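Local coordinates for zinc finger (CCCH type) motif-containing protein (PDB 7NG2) that probably reads N6-methyladenosine in mRNA through its YTH domain, the part modelled here without RNA, and links that reading to polyadenylation, at residues Asn22-Ile27 and Phe60-Ser65; Ile27-Gln32 and Pro84-Pro89. All coordinates share one frame; numbering follows the deposited sequence.

Interaction 1: residues Asn22-Ile27 and Phe60-Ser65; sequences NRMSNI and FSANES
Met24 lays its sulfur against the methyl of Ala62, with SD 3.7 Å from CB. Its chain is bent twice, at chi2 (-58°) and again at chi3 (-65°), so the thioether curls back beside the first turn of helix 24-33 while SD meets the end of strand 55-62. One helical turn deeper, Ile27 brings CD1 to Phe60 CD2 at 3.7 Å, approaching the ring obliquely as the two side chains run past each other in opposite senses. Ile27 was modelled in two conformers, so this detail belongs to one of them. The ring itself is held by other aromatics, stacked with Trp102 and edge-to-face with Trp36. At the outer end of the contact Asn63 sets its amide alongside the backbone of Asn22, with ND2 3.4 Å from Asn22 CA; this is a van der Waals touch, and Asn22 too has a second conformer.

The geometry is that of two neighbouring parallel strands ending side by side in the mixed sheet of the YTH fold. Strand 14-21 runs out through Asn22 into the helix, with Arg23 as its N-cap residue, while strand 55-62 breaks off in a type II turn from Ala62 to Ser65. Asn63 is still tied to Ser21 through the backbone. Ala62 O accepts twice from one residue: Ser65 N at 3.0 Å closes the turn, and Ser65 OG at 2.8 Å comes in tilted 16° from the carbonyl plane.

The chemistry is thus divided: contacts between the segments are dispersive, made largely by methyl groups, a thioether sulfur and ring carbons, with Ala62, Ile27 and Phe60 buried, whereas the directional bonds lie within the turn and between the strands. The fit of helix start to strand end therefore depends on shape rather than on polar pairing.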
# COMPACT_ATOMS: atom_id res chain seq x y z
N ASN A 22 -0.16 8.83 8.74
CA ASN A 22 0.16 9.46 10.02
C ASN A 22 -0.70 8.94 11.16
O ASN A 22 -0.27 9.00 12.32
CB ASN A 22 0.13 10.99 9.92
CG ASN A 22 -1.27 11.55 9.86
OD1 ASN A 22 -2.13 11.03 9.15
ND2 ASN A 22 -1.52 12.62 10.60
N ARG A 23 -1.88 8.40 10.87
CA ARG A 23 -2.83 8.00 11.89
C ARG A 23 -3.19 6.54 11.69
O ARG A 23 -3.58 6.14 10.59
CB ARG A 23 -4.12 8.83 11.77
CG ARG A 23 -3.97 10.30 12.13
CD ARG A 23 -5.32 11.00 12.10
NE ARG A 23 -5.22 12.39 12.54
CZ ARG A 23 -5.52 12.80 13.77
NH1 ARG A 23 -5.93 11.93 14.68
NH2 ARG A 23 -5.40 14.08 14.08
N MET A 24 -3.06 5.74 12.75
CA MET A 24 -3.59 4.38 12.70
C MET A 24 -5.08 4.37 12.41
O MET A 24 -5.57 3.46 11.74
CB MET A 24 -3.31 3.64 14.01
CG MET A 24 -1.94 2.98 14.08
SD MET A 24 -1.63 1.79 12.76
CE MET A 24 -2.83 0.51 13.10
N SER A 25 -5.81 5.39 12.89
CA SER A 25 -7.25 5.46 12.64
C SER A 25 -7.55 5.50 11.15
O SER A 25 -8.59 4.98 10.72
CB SER A 25 -7.86 6.65 13.37
OG SER A 25 -7.35 7.89 12.90
N ASN A 26 -6.67 6.10 10.35
CA ASN A 26 -6.89 6.09 8.91
C ASN A 26 -6.72 4.68 8.33
O ASN A 26 -7.45 4.30 7.41
CB ASN A 26 -5.95 7.08 8.22
CG ASN A 26 -6.32 8.52 8.51
OD1 ASN A 26 -7.45 8.82 8.88
ND2 ASN A 26 -5.36 9.42 8.34
N ILE A 27 -5.77 3.91 8.86
CA ILE A 27 -5.62 2.51 8.47
C ILE A 27 -6.89 1.73 8.80
O ILE A 27 -7.39 0.95 7.99
CB ILE A 27 -4.38 1.89 9.14
CG1 ILE A 27 -3.11 2.64 8.73
CG2 ILE A 27 -4.28 0.40 8.78
CD1 ILE A 27 -2.78 2.52 7.27
N PHE A 60 1.36 -1.09 3.49
CA PHE A 60 0.99 -0.03 4.44
C PHE A 60 1.91 -0.01 5.64
O PHE A 60 2.15 -1.04 6.28
CB PHE A 60 -0.45 -0.25 4.90
CG PHE A 60 -1.48 0.11 3.87
CD1 PHE A 60 -1.90 -0.82 2.93
CD2 PHE A 60 -2.02 1.39 3.82
CE1 PHE A 60 -2.86 -0.50 1.98
CE2 PHE A 60 -2.97 1.72 2.86
CZ PHE A 60 -3.38 0.77 1.94
N SER A 61 2.40 1.18 5.98
CA SER A 61 3.29 1.39 7.11
C SER A 61 2.91 2.69 7.82
O SER A 61 3.19 3.78 7.32
CB SER A 61 4.74 1.44 6.63
OG SER A 61 5.60 1.81 7.69
N ALA A 62 2.31 2.57 8.99
CA ALA A 62 1.98 3.77 9.76
C ALA A 62 3.25 4.46 10.23
O ALA A 62 4.25 3.82 10.56
CB ALA A 62 1.12 3.39 10.96
N ASN A 63 3.22 5.79 10.23
CA ASN A 63 4.37 6.57 10.68
C ASN A 63 4.78 6.15 12.09
O ASN A 63 3.96 6.10 13.00
CB ASN A 63 4.00 8.06 10.69
CG ASN A 63 3.88 8.66 9.29
OD1 ASN A 63 4.20 8.02 8.29
ND2 ASN A 63 3.43 9.91 9.23
N GLU A 64 6.06 5.80 12.24
CA GLU A 64 6.65 5.42 13.52
C GLU A 64 6.17 4.08 14.05
O GLU A 64 6.41 3.75 15.22
CB GLU A 64 6.54 6.52 14.57
CG GLU A 64 7.60 7.53 14.40
CD GLU A 64 8.99 6.91 14.48
OE1 GLU A 64 9.16 5.78 15.00
OE2 GLU A 64 9.92 7.58 14.04
N SER A 65 5.50 3.29 13.22
CA SER A 65 5.12 1.95 13.61
C SER A 65 6.29 0.98 13.59
O SER A 65 6.20 -0.09 14.19
CB SER A 65 4.02 1.43 12.69
OG SER A 65 4.52 1.20 11.39

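Interaction 2: residues Ile27-Gln32 and Pro84-Pro89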
# COMPACT_ATOMS: atom_id res chain seq x y z
N ILE A 27 -5.77 3.91 8.86
CA ILE A 27 -5.62 2.51 8.47
C ILE A 27 -6.89 1.73 8.80
O ILE A 27 -7.39 0.95 7.99
CB ILE A 27 -4.38 1.89 9.14
CG1 ILE A 27 -3.11 2.64 8.73
CG2 ILE A 27 -4.28 0.40 8.78
CD1 ILE A 27 -2.78 2.52 7.27
N TYR A 28 -7.42 1.95 10.01
CA TYR A 28 -8.64 1.25 10.41
C TYR A 28 -9.79 1.58 9.46
O TYR A 28 -10.53 0.69 9.04
CB TYR A 28 -9.01 1.61 11.85
CG TYR A 28 -7.95 1.25 12.86
CD1 TYR A 28 -7.10 0.17 12.68
CD2 TYR A 28 -7.80 2.02 14.02
CE1 TYR A 28 -6.14 -0.15 13.61
CE2 TYR A 28 -6.84 1.71 14.96
CZ TYR A 28 -6.00 0.63 14.75
OH TYR A 28 -5.04 0.32 15.68
N THR A 29 -9.94 2.86 9.12
CA THR A 29 -10.97 3.25 8.16
C THR A 29 -10.75 2.59 6.81
O THR A 29 -11.71 2.15 6.16
CB THR A 29 -10.97 4.78 8.03
OG1 THR A 29 -11.34 5.35 9.29
CG2 THR A 29 -11.95 5.23 6.97
N SER A 30 -9.49 2.50 6.37
CA SER A 30 -9.18 1.87 5.10
C SER A 30 -9.58 0.40 5.09
O SER A 30 -10.15 -0.09 4.10
CB SER A 30 -7.68 2.02 4.82
OG SER A 30 -7.34 1.48 3.55
N ILE A 31 -9.31 -0.31 6.19
CA ILE A 31 -9.69 -1.71 6.29
C ILE A 31 -11.21 -1.85 6.34
O ILE A 31 -11.80 -2.74 5.71
CB ILE A 31 -9.01 -2.36 7.51
CG1 ILE A 31 -7.50 -2.42 7.31
CG2 ILE A 31 -9.56 -3.74 7.78
CD1 ILE A 31 -6.73 -2.66 8.59
N GLN A 32 -11.87 -0.95 7.08
CA GLN A 32 -13.31 -1.04 7.28
C GLN A 32 -14.07 -0.82 5.98
O GLN A 32 -15.08 -1.49 5.72
CB GLN A 32 -13.73 -0.02 8.33
CG GLN A 32 -15.17 -0.09 8.77
CD GLN A 32 -15.49 0.95 9.81
OE1 GLN A 32 -14.72 1.89 10.02
NE2 GLN A 32 -16.63 0.80 10.48
N PRO A 84 -17.19 10.17 -0.33
CA PRO A 84 -16.75 11.58 -0.34
C PRO A 84 -16.63 12.13 1.07
O PRO A 84 -17.53 11.99 1.90
CB PRO A 84 -17.86 12.28 -1.13
CG PRO A 84 -18.48 11.21 -1.96
CD PRO A 84 -18.40 9.96 -1.14
N GLY A 85 -15.48 12.75 1.35
CA GLY A 85 -15.23 13.41 2.62
C GLY A 85 -14.88 12.52 3.79
O GLY A 85 -14.79 13.02 4.92
N ILE A 86 -14.65 11.23 3.55
CA ILE A 86 -14.48 10.28 4.65
C ILE A 86 -13.29 10.63 5.54
O ILE A 86 -13.29 10.33 6.73
CB ILE A 86 -14.40 8.84 4.11
CG1 ILE A 86 -14.55 7.83 5.25
CG2 ILE A 86 -13.09 8.62 3.32
CD1 ILE A 86 -14.65 6.38 4.80
N TRP A 87 -12.26 11.29 4.98
CA TRP A 87 -11.05 11.56 5.74
C TRP A 87 -11.11 12.85 6.52
O TRP A 87 -10.17 13.17 7.26
CB TRP A 87 -9.82 11.59 4.82
CG TRP A 87 -9.68 10.35 4.01
CD1 TRP A 87 -9.79 10.25 2.65
CD2 TRP A 87 -9.46 9.03 4.50
NE1 TRP A 87 -9.62 8.95 2.27
CE2 TRP A 87 -9.42 8.17 3.38
CE3 TRP A 87 -9.28 8.48 5.77
CZ2 TRP A 87 -9.21 6.80 3.50
CZ3 TRP A 87 -9.06 7.12 5.89
CH2 TRP A 87 -9.03 6.29 4.76
N GLY A 88 -12.19 13.61 6.39
CA GLY A 88 -12.25 14.91 7.03
C GLY A 88 -11.50 15.95 6.22
O GLY A 88 -11.23 15.76 5.03
N PRO A 89 -11.15 17.06 6.87
CA PRO A 89 -10.59 18.20 6.12
C PRO A 89 -9.33 17.91 5.32
O PRO A 89 -9.06 18.61 4.34
CB PRO A 89 -10.34 19.24 7.22
CG PRO A 89 -11.35 18.90 8.28
CD PRO A 89 -11.44 17.40 8.27
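Helix 24-33 of the YTH domain presents one side of its middle turns to a type I turn running from Gly85 to Gly88, closed by Gly88 N to Gly85 O at 3.0 Å. The backbones stay well apart, Thr29 and Ile86 being the nearest pair with CA atoms 8.6 Å from each other, and side chains span the gap.

Thr29 does most of the work. Its CG2 meets Ile86 CD1 tip to tip at 3.6 Å and also lies 3.6 Å from Trp87 CZ3, approaching the indole obliquely. With chi1 at -64°, OG1 stays beside the threonine's own backbone N and bonds to Ser25 O one turn back, which turns the methyl out to the loop. Ser30 N lies at the indole edge, near the ring plane, 4.1 Å from Trp87 CH2; the serine's OG is engaged with Val35 and Trp102 instead.

Trp87 also packs edge-to-face with Trp36. This pair of tryptophans is consistent with the aromatic cage that takes up the methylated adenine in other YTH domains, the helix here lying against the six-membered ring of one probable wall. An isopropanol, probably from the crystallisation liquor, is bound about 4 Å from the Trp87 side chain. Within the turn, Ile86 backs that indole directly: its CG2 sits 3.6 Å above one face, offset toward the rim.

Overall arrangement
Both interactions use helix 24-33 and share Ile27, and their centres lie 12 Å apart. Interaction 1 joins the helix start to the end of strand 55-62 in the central sheet; interaction 2 joins its later turns to the loop between strands 67-74 and 98-109. Along the chain the two helical segments come first, then 60-65, then 84-89, so the contacts cross. The two contacts touch directly where Asn26 O lies 3.6 Å from Trp87 CZ3, and Trp36 borders both. One helix therefore connects the sheet core to the probable methyladenosine cage of the YTH domain.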